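Local coordinates for protein estrogen receptor (Crassostrea gigas, PDB 4N1Y) that acts as a constitutively active nuclear receptor of the estrogen receptor family, regulating transcription, with a ligand-binding domain that pairs into a homodimer, at the interface of chains A and B. Sequence-based numbering; all coordinates share one arbitrary frame. Chains: chain A/B, Estrogen receptor.

Contact 1: the interface of chains A and B. Residues chain A 185-186, 188-190, 192-193; chain B 146, 170, 174, 188-189, 192, 195.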
ATOM      1  N   VAL A 185       3.821   0.592  22.261  1.00 46.89           N
ATOM      2  CA  VAL A 185       4.732   0.150  21.216  1.00 45.57           C
ATOM      3  C   VAL A 185       4.016  -0.196  19.916  1.00 49.33           C
ATOM      4  O   VAL A 185       4.620  -0.166  18.842  1.00 48.41           O
ATOM      5  CB  VAL A 185       5.534  -1.097  21.643  1.00 47.12           C
ATOM      6  CG1 VAL A 185       6.270  -0.837  22.944  1.00 48.72           C
ATOM      7  CG2 VAL A 185       4.620  -2.302  21.769  1.00 48.51           C
ATOM      8  N   ARG A 186       2.718  -0.451  20.007  1.00 45.99           N
ATOM      9  CA  ARG A 186       1.954  -0.888  18.857  1.00 47.59           C
ATOM     10  C   ARG A 186       1.400   0.274  18.068  1.00 44.78           C
ATOM     11  O   ARG A 186       0.971   0.079  16.946  1.00 46.30           O
ATOM     12  CB  ARG A 186       0.795  -1.784  19.276  1.00 45.74           C
ATOM     13  CG  ARG A 186       1.179  -3.050  19.979  1.00 47.80           C
ATOM     14  CD  ARG A 186      -0.054  -3.583  20.658  1.00 49.12           C
ATOM     15  NE  ARG A 186       0.211  -4.785  21.423  1.00 51.46           N
ATOM     16  CZ  ARG A 186      -0.731  -5.467  22.063  1.00 60.87           C
ATOM     17  NH1 ARG A 186      -1.986  -5.043  22.020  1.00 62.33           N
ATOM     18  NH2 ARG A 186      -0.425  -6.569  22.744  1.00 60.96           N
ATOM     19  N   VAL A 188       2.547   3.290  16.605  1.00 41.92           N
ATOM     20  CA  VAL A 188       3.160   3.674  15.338  1.00 37.66           C
ATOM     21  C   VAL A 188       3.029   2.600  14.249  1.00 38.07           C
ATOM     22  O   VAL A 188       2.600   2.909  13.136  1.00 34.68           O
ATOM     23  CB  VAL A 188       4.635   4.030  15.528  1.00 36.17           C
ATOM     24  CG1 VAL A 188       5.302   4.257  14.188  1.00 34.77           C
ATOM     25  CG2 VAL A 188       4.738   5.271  16.348  1.00 45.80           C
ATOM     26  N   PRO A 189       3.361   1.337  14.564  1.00 39.74           N
ATOM     27  CA  PRO A 189       3.249   0.336  13.503  1.00 36.69           C
ATOM     28  C   PRO A 189       1.846   0.186  12.973  1.00 52.98           C
ATOM     29  O   PRO A 189       1.663   0.254  11.761  1.00 61.74           O
ATOM     30  CB  PRO A 189       3.668  -0.950  14.193  1.00 43.33           C
ATOM     31  CG  PRO A 189       4.497  -0.508  15.341  1.00 49.81           C
ATOM     32  CD  PRO A 189       3.870   0.745  15.810  1.00 38.58           C
ATOM     33  N   ALA A 190       0.872   0.028  13.863  1.00 37.49           N
ATOM     34  CA  ALA A 190      -0.507  -0.166  13.431  1.00 47.44           C
ATOM     35  C   ALA A 190      -0.920   0.999  12.541  1.00 52.90           C
ATOM     36  O   ALA A 190      -1.561   0.813  11.505  1.00 60.33           O
ATOM     37  CB  ALA A 190      -1.455  -0.300  14.621  1.00 38.91           C
ATOM     38  N   LEU A 192       1.011   3.103  10.731  1.00 48.70           N
ATOM     39  CA  LEU A 192       1.692   3.061   9.451  1.00 42.17           C
ATOM     40  C   LEU A 192       1.076   2.025   8.525  1.00 41.43           C
ATOM     41  O   LEU A 192       1.050   2.239   7.322  1.00 40.91           O
ATOM     42  CB  LEU A 192       3.178   2.793   9.642  1.00 40.36           C
ATOM     43  CG  LEU A 192       3.836   4.016  10.266  1.00 47.87           C
ATOM     44  CD1 LEU A 192       5.323   3.862  10.286  1.00 55.44           C
ATOM     45  CD2 LEU A 192       3.426   5.278   9.524  1.00 49.72           C
ATOM     46  N   LEU A 193       0.567   0.920   9.078  1.00 37.13           N
ATOM     47  CA  LEU A 193      -0.074  -0.118   8.262  1.00 33.39           C
ATOM     48  C   LEU A 193      -1.324   0.367   7.543  1.00 41.32           C
ATOM     49  O   LEU A 193      -1.736  -0.212   6.535  1.00 49.35           O
ATOM     50  CB  LEU A 193      -0.449  -1.332   9.094  1.00 35.99           C
ATOM     51  CG  LEU A 193       0.724  -2.205   9.500  1.00 49.11           C
ATOM     52  CD1 LEU A 193       0.190  -3.387  10.267  1.00 52.53           C
ATOM     53  CD2 LEU A 193       1.543  -2.616   8.286  1.00 53.38           C
TER
ATOM     54  N   MET B 146       2.095 -10.605   8.794  1.00 39.95           N
ATOM     55  CA  MET B 146       1.471  -9.300   8.852  1.00 39.37           C
ATOM     56  C   MET B 146       0.746  -8.954   7.545  1.00 41.25           C
ATOM     57  O   MET B 146      -0.394  -8.488   7.564  1.00 43.96           O
ATOM     58  CB  MET B 146       2.528  -8.246   9.161  1.00 49.77           C
ATOM     59  CG  MET B 146       1.941  -6.912   9.440  1.00 55.06           C
ATOM     60  SD  MET B 146       0.630  -7.076  10.653  1.00 82.50           S
ATOM     61  CE  MET B 146       1.592  -6.911  12.136  1.00 83.15           C
ATOM     62  N   LEU B 170       2.063  -7.378  15.815  1.00 41.69           N
ATOM     63  CA  LEU B 170       2.694  -6.086  16.076  1.00 44.37           C
ATOM     64  C   LEU B 170       3.704  -6.159  17.227  1.00 45.58           C
ATOM     65  O   LEU B 170       4.805  -5.620  17.123  1.00 38.21           O
ATOM     66  CB  LEU B 170       1.637  -5.045  16.394  1.00 35.42           C
ATOM     67  CG  LEU B 170       0.852  -4.502  15.215  1.00 35.58           C
ATOM     68  CD1 LEU B 170      -0.141  -3.454  15.698  1.00 37.75           C
ATOM     69  CD2 LEU B 170       1.793  -3.923  14.169  1.00 38.53           C
ATOM     70  N   VAL B 174       7.930  -5.805  16.868  1.00 43.80           N
ATOM     71  CA  VAL B 174       8.638  -4.843  17.687  1.00 42.05           C
ATOM     72  C   VAL B 174       9.749  -5.480  18.524  1.00 45.09           C
ATOM     73  O   VAL B 174      10.865  -4.957  18.604  1.00 51.37           O
ATOM     74  CB  VAL B 174       7.656  -4.118  18.606  1.00 44.06           C
ATOM     75  CG1 VAL B 174       8.395  -3.355  19.673  1.00 40.07           C
ATOM     76  CG2 VAL B 174       6.791  -3.180  17.789  1.00 39.89           C
ATOM     77  N   VAL B 188      11.591  -0.328  12.434  1.00 48.71           N
ATOM     78  CA  VAL B 188      10.263  -0.895  12.235  1.00 42.75           C
ATOM     79  C   VAL B 188       9.402   0.008  11.369  1.00 46.51           C
ATOM     80  O   VAL B 188       8.762  -0.475  10.428  1.00 49.25           O
ATOM     81  CB  VAL B 188       9.542  -1.171  13.584  1.00 49.77           C
ATOM     82  CG1 VAL B 188       8.061  -1.450  13.377  1.00 46.50           C
ATOM     83  CG2 VAL B 188      10.199  -2.307  14.298  1.00 53.71           C
ATOM     84  N   PRO B 189       9.359   1.316  11.682  1.00 46.71           N
ATOM     85  CA  PRO B 189       8.576   2.153  10.766  1.00 38.54           C
ATOM     86  C   PRO B 189       9.100   2.115   9.324  1.00 43.34           C
ATOM     87  O   PRO B 189       8.280   1.968   8.415  1.00 44.23           O
ATOM     88  CB  PRO B 189       8.706   3.548  11.372  1.00 34.72           C
ATOM     89  CG  PRO B 189       8.954   3.285  12.831  1.00 37.56           C
ATOM     90  CD  PRO B 189       9.803   2.073  12.869  1.00 39.52           C
ATOM     91  N   LEU B 192       8.053  -1.239   7.731  1.00 26.87           N
ATOM     92  CA  LEU B 192       6.625  -1.259   7.472  1.00 32.45           C
ATOM     93  C   LEU B 192       6.271  -0.406   6.248  1.00 33.35           C
ATOM     94  O   LEU B 192       5.411  -0.778   5.458  1.00 39.21           O
ATOM     95  CB  LEU B 192       5.882  -0.768   8.708  1.00 38.83           C
ATOM     96  CG  LEU B 192       6.013  -1.821   9.810  1.00 45.13           C
ATOM     97  CD1 LEU B 192       5.169  -1.472  10.982  1.00 34.31           C
ATOM     98  CD2 LEU B 192       5.648  -3.205   9.256  1.00 49.87           C
ATOM     99  N   LEU B 195       5.923  -2.056   2.985  1.00 45.40           N
ATOM    100  CA  LEU B 195       4.702  -2.791   2.692  1.00 36.95           C
ATOM    101  C   LEU B 195       3.761  -2.031   1.791  1.00 38.53           C
ATOM    102  O   LEU B 195       3.061  -2.644   0.991  1.00 53.32           O
ATOM    103  CB  LEU B 195       3.967  -3.180   3.968  1.00 23.75           C
ATOM    104  CG  LEU B 195       4.604  -4.264   4.832  1.00 32.88           C
ATOM    105  CD1 LEU B 195       3.677  -4.567   6.017  1.00 40.92           C
ATOM    106  CD2 LEU B 195       4.891  -5.523   4.035  1.00 35.67           C
TER

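Contact 2: the interface of chains A and B. Residues chain A 122, 125, 129, 193, 196-197, 200; chain B 150-154, 199.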
ATOM      1  N   GLN A 122     -12.895   1.385   1.490  1.00 40.72           N
ATOM      2  CA  GLN A 122     -11.524   1.257   1.985  1.00 41.67           C
ATOM      3  C   GLN A 122     -11.110   2.528   2.745  1.00 41.74           C
ATOM      4  O   GLN A 122     -10.565   2.459   3.852  1.00 41.39           O
ATOM      5  CB  GLN A 122     -10.580   0.969   0.826  1.00 40.21           C
ATOM      6  CG  GLN A 122      -9.214   0.469   1.221  1.00 49.42           C
ATOM      7  CD  GLN A 122      -8.417  -0.019   0.017  1.00 56.45           C
ATOM      8  OE1 GLN A 122      -8.634   0.440  -1.106  1.00 67.54           O
ATOM      9  NE2 GLN A 122      -7.486  -0.939   0.247  1.00 50.08           N
ATOM     10  N   ALA A 125     -13.138   2.705   6.046  1.00 33.48           N
ATOM     11  CA  ALA A 125     -12.600   1.769   7.021  1.00 34.45           C
ATOM     12  C   ALA A 125     -11.328   2.332   7.661  1.00 43.56           C
ATOM     13  O   ALA A 125     -11.095   2.183   8.856  1.00 38.68           O
ATOM     14  CB  ALA A 125     -12.316   0.448   6.376  1.00 34.79           C
ATOM     15  N   GLN A 129     -10.383   3.360  11.607  1.00 36.60           N
ATOM     16  CA  GLN A 129      -9.152   2.996  12.284  1.00 44.35           C
ATOM     17  C   GLN A 129      -8.476   4.210  12.939  1.00 41.01           C
ATOM     18  O   GLN A 129      -7.965   4.129  14.062  1.00 38.58           O
ATOM     19  CB  GLN A 129      -8.189   2.319  11.316  1.00 48.83           C
ATOM     20  CG  GLN A 129      -7.891   0.888  11.668  1.00 49.64           C
ATOM     21  CD  GLN A 129      -9.142   0.075  11.742  1.00 63.91           C
ATOM     22  OE1 GLN A 129      -9.491  -0.455  12.793  1.00 75.26           O
ATOM     23  NE2 GLN A 129      -9.840  -0.030  10.622  1.00 74.47           N
ATOM     24  N   LEU A 193       0.567   0.920   9.078  1.00 37.13           N
ATOM     25  CA  LEU A 193      -0.074  -0.118   8.262  1.00 33.39           C
ATOM     26  C   LEU A 193      -1.324   0.367   7.543  1.00 41.32           C
ATOM     27  O   LEU A 193      -1.736  -0.212   6.535  1.00 49.35           O
ATOM     28  CB  LEU A 193      -0.449  -1.332   9.094  1.00 35.99           C
ATOM     29  CG  LEU A 193       0.724  -2.205   9.500  1.00 49.11           C
ATOM     30  CD1 LEU A 193       0.190  -3.387  10.267  1.00 52.53           C
ATOM     31  CD2 LEU A 193       1.543  -2.616   8.286  1.00 53.38           C
ATOM     32  N   THR A 196      -0.800   1.308   3.739  1.00 36.04           N
ATOM     33  CA  THR A 196      -0.959   0.351   2.650  1.00 41.56           C
ATOM     34  C   THR A 196      -2.370   0.396   2.046  1.00 44.75           C
ATOM     35  O   THR A 196      -2.524   0.279   0.835  1.00 52.26           O
ATOM     36  CB  THR A 196      -0.690  -1.067   3.107  1.00 46.46           C
ATOM     37  OG1 THR A 196      -1.785  -1.513   3.910  1.00 60.49           O
ATOM     38  CG2 THR A 196       0.615  -1.119   3.903  1.00 40.70           C
ATOM     39  N   HIS A 197      -3.394   0.574   2.880  1.00 38.67           N
ATOM     40  CA  HIS A 197      -4.783   0.595   2.389  1.00 38.03           C
ATOM     41  C   HIS A 197      -5.072   1.882   1.657  1.00 37.85           C
ATOM     42  O   HIS A 197      -5.791   1.894   0.659  1.00 42.41           O
ATOM     43  CB  HIS A 197      -5.796   0.397   3.527  1.00 34.90           C
ATOM     44  CG  HIS A 197      -5.638  -0.915   4.233  1.00 51.40           C
ATOM     45  ND1 HIS A 197      -5.856  -2.125   3.605  1.00 53.80           N
ATOM     46  CD2 HIS A 197      -5.257  -1.212   5.498  1.00 33.48           C
ATOM     47  CE1 HIS A 197      -5.608  -3.110   4.449  1.00 42.80           C
ATOM     48  NE2 HIS A 197      -5.244  -2.583   5.602  1.00 43.39           N
ATOM     49  N   GLN A 200      -3.662   1.436  -1.781  1.00 36.74           N
ATOM     50  CA  GLN A 200      -4.502   0.650  -2.654  1.00 37.88           C
ATOM     51  C   GLN A 200      -5.688   1.482  -3.137  1.00 40.65           C
ATOM     52  O   GLN A 200      -6.039   1.449  -4.313  1.00 41.65           O
ATOM     53  CB  GLN A 200      -4.967  -0.614  -1.957  1.00 31.40           C
ATOM     54  CG  GLN A 200      -5.738  -1.542  -2.860  1.00 32.26           C
ATOM     55  CD  GLN A 200      -5.980  -2.879  -2.196  1.00 42.19           C
ATOM     56  OE1 GLN A 200      -6.027  -2.970  -0.976  1.00 44.78           O
ATOM     57  NE2 GLN A 200      -6.129  -3.924  -2.993  1.00 49.56           N
TER
ATOM     58  N   ASN B 150      -3.169  -8.214   7.529  1.00 47.96           N
ATOM     59  CA  ASN B 150      -3.470  -6.831   7.163  1.00 42.31           C
ATOM     60  C   ASN B 150      -4.111  -6.776   5.776  1.00 45.11           C
ATOM     61  O   ASN B 150      -4.307  -5.694   5.213  1.00 43.36           O
ATOM     62  CB  ASN B 150      -2.202  -5.984   7.157  1.00 36.46           C
ATOM     63  CG  ASN B 150      -2.492  -4.488   7.177  1.00 48.96           C
ATOM     64  OD1 ASN B 150      -3.307  -4.019   7.977  1.00 60.73           O
ATOM     65  ND2 ASN B 150      -1.853  -3.733   6.270  1.00 36.30           N
ATOM     66  N   ALA B 151      -4.437  -7.947   5.229  1.00 44.12           N
ATOM     67  CA  ALA B 151      -4.951  -8.020   3.862  1.00 58.59           C
ATOM     68  C   ALA B 151      -6.221  -7.198   3.676  1.00 55.26           C
ATOM     69  O   ALA B 151      -6.329  -6.415   2.741  1.00 50.14           O
ATOM     70  CB  ALA B 151      -5.208  -9.465   3.464  1.00 61.49           C
ATOM     71  N   GLU B 152      -7.165  -7.337   4.597  1.00 57.92           N
ATOM     72  CA  GLU B 152      -8.454  -6.683   4.423  1.00 54.55           C
ATOM     73  C   GLU B 152      -8.606  -5.701   5.550  1.00 52.61           C
ATOM     74  O   GLU B 152      -8.332  -6.036   6.698  1.00 67.26           O
ATOM     75  CB  GLU B 152      -9.597  -7.705   4.424  1.00 48.80           C
ATOM     76  CG  GLU B 152     -10.975  -7.095   4.405  1.00 47.11           C
ATOM     77  CD  GLU B 152     -11.304  -6.380   3.101  1.00 45.02           C
ATOM     78  OE1 GLU B 152     -11.241  -5.131   3.063  1.00 42.53           O
ATOM     79  OE2 GLU B 152     -11.644  -7.067   2.114  1.00 46.60           O
ATOM     80  N   VAL B 153      -8.988  -4.474   5.223  1.00 39.89           N
ATOM     81  CA  VAL B 153      -9.140  -3.449   6.249  1.00 45.53           C
ATOM     82  C   VAL B 153     -10.604  -3.260   6.629  1.00 51.73           C
ATOM     83  O   VAL B 153     -10.915  -2.729   7.696  1.00 56.19           O
ATOM     84  CB  VAL B 153      -8.545  -2.100   5.796  1.00 40.17           C
ATOM     85  CG1 VAL B 153      -9.371  -1.464   4.656  1.00 32.28           C
ATOM     86  CG2 VAL B 153      -8.390  -1.156   6.990  1.00 36.31           C
ATOM     87  N   ARG B 154     -11.492  -3.707   5.750  1.00 47.46           N
ATOM     88  CA  ARG B 154     -12.929  -3.700   6.003  1.00 43.60           C
ATOM     89  C   ARG B 154     -13.296  -4.764   7.033  1.00 37.83           C
ATOM     90  O   ARG B 154     -12.630  -5.788   7.151  1.00 46.69           O
ATOM     91  CB  ARG B 154     -13.688  -3.939   4.694  1.00 38.38           C
ATOM     92  CG  ARG B 154     -13.603  -2.798   3.682  1.00 49.31           C
ATOM     93  CD  ARG B 154     -14.263  -3.200   2.366  1.00 50.47           C
ATOM     94  NE  ARG B 154     -13.660  -4.430   1.847  1.00 58.53           N
ATOM     95  CZ  ARG B 154     -14.071  -5.088   0.764  1.00 62.51           C
ATOM     96  NH1 ARG B 154     -15.121  -4.656   0.065  1.00 60.63           N
ATOM     97  NH2 ARG B 154     -13.440  -6.202   0.393  1.00 54.34           N
ATOM     98  N   ARG B 199       2.174  -3.664  -1.590  1.00 32.28           N
ATOM     99  CA  ARG B 199       0.741  -3.597  -1.841  1.00 43.02           C
ATOM    100  C   ARG B 199       0.451  -3.031  -3.238  1.00 49.99           C
ATOM    101  O   ARG B 199      -0.363  -3.568  -3.989  1.00 52.48           O
ATOM    102  CB  ARG B 199       0.068  -2.741  -0.768  1.00 41.69           C
ATOM    103  CG  ARG B 199      -1.404  -2.454  -1.001  1.00 37.24           C
ATOM    104  CD  ARG B 199      -2.254  -3.701  -0.784  1.00 36.41           C
ATOM    105  NE  ARG B 199      -2.164  -4.252   0.574  1.00 45.28           N
ATOM    106  CZ  ARG B 199      -3.011  -3.978   1.569  1.00 51.63           C
ATOM    107  NH1 ARG B 199      -4.007  -3.116   1.386  1.00 51.05           N
ATOM    108  NH2 ARG B 199      -2.849  -4.545   2.763  1.00 47.51           N
TER

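Contact 1: the interface of chains A and B
A:Pro189 forms the hub of a predominantly apolar patch in the dimer interface, its ring wedged between two leucines of the partner. Its CB meets the CD2 methyl of B:Leu170 at 3.5 Å, while the CD1 methyl of B:Leu192 reaches the same CB at 3.6 Å. B:Leu170 arrives with both branches of its fork engaged: CD2 serves the proline, and CD1 rests on the CB methyl of A:Ala190 at 3.6 Å. The aliphatic stem of A:Arg186 crosses B:Leu170 obliquely, so that this leucine faces the start of helix 187-214 and the residue just before it with both methyls and its CB. An alanine here would remove the whole fork and would probably loosen the packing against A:Pro189 and A:Ala190. Across the two-fold, A:Leu192 repeats the leucine-on-proline contact, laying CD1 obliquely against B:Pro189 CB at 3.6 Å. A:Leu193 divides its branches: CD1 touches the thioether SD of B:Met146 at 3.7 Å, and CD2 lies alongside B:Leu195 CD1 at 3.7 Å, the two leucines pointing the same way. At the other end, A:Val185 and B:Val174 pack loosely. The leucines place CG anti to the carbonyl carbon (chi1 -76° in B:Leu170) and keep the chain extended toward one methyl. B:Met146 instead bends at chi2 and chi3, which turns its sulfur toward A:Leu193. With no polar pair across the patch close enough to bond, cohesion rests on shape and burial. The site lies where the first turns of helices 187-214 of A and 187-215 of B meet around the two-fold axis, flanked by helices 159-180 and 137-149 of chain B, the classical dimerisation surface of nuclear receptor ligand-binding domains.

Contact 2: the interface of chains A and B
The imidazole of A:His197 is sandwiched between an apolar face and a hydroxyl. B:Val153 slides past it in the opposite direction and sets its CB over the middle of the ring, 3.2 Å from the centroid, as a CH-pi contact. With CG1 in the crowded position between backbone N and carbonyl carbon (chi1 69°), the two methyls straddle the ring, CG1 toward ND1 and CG2 toward CD2. CG1 also reaches A:Ala125 and the stem of A:Gln122. Over the opposite face sits A:Thr196 OG1, 3.8 Å above the plane; this hydroxyl donates to its own helix at A:Leu193 O (2.9 Å) and meets the amide tip of B:Asn150 head on. B:Arg199, bent at chi2 and chi3, crosses the histidine obliquely, its guanidinium turned 62° from the ring. Its NH1 lies 3.1 Å from A:His197 ND1, a hydrogen bond if that nitrogen carries no proton, and also makes a weak bond to A:Gln200 OE1 at 3.1 Å. On the far side of the ring, A:His197 NE2 donates weakly to B:Asn150 OD1 at 3.4 Å. The pattern would suit a neutral ring protonated at NE2, and the nearby arginine might disfavour a second proton. In the second shell, A:Gln122 NE2 holds A:Gln200 OE1 at 2.8 Å, coming from above the carbonyl plane. The loop following helix 137-149 of chain B, which presents B:Asn150 and B:Val153, is braced internally: B:Glu152 OE1 accepts both the backbone N and the NE of B:Arg154, while B:Arg154 NH2 closes a side-on salt bridge to B:Glu152 OE2 at 2.6 Å, the carboxylate oxygen lying near the guanidinium plane.

Contact 1 and contact 2 lie along one continuous seam, the centres of their C-alpha atoms about 13 Å apart. Helix 187-214 of chain A and helix 187-215 of chain B run through both, and A:Leu193 belongs to each, linking the apolar start of the helix to a more polar stretch farther along. Contact 1 supplies greasy burial, whereas contact 2 adds directional polar contacts that may fix the register of the helices. Because the interface is two-fold symmetric, each patch recurs with the chains exchanged, consistent with the homodimer typical of steroid-receptor relatives of this family.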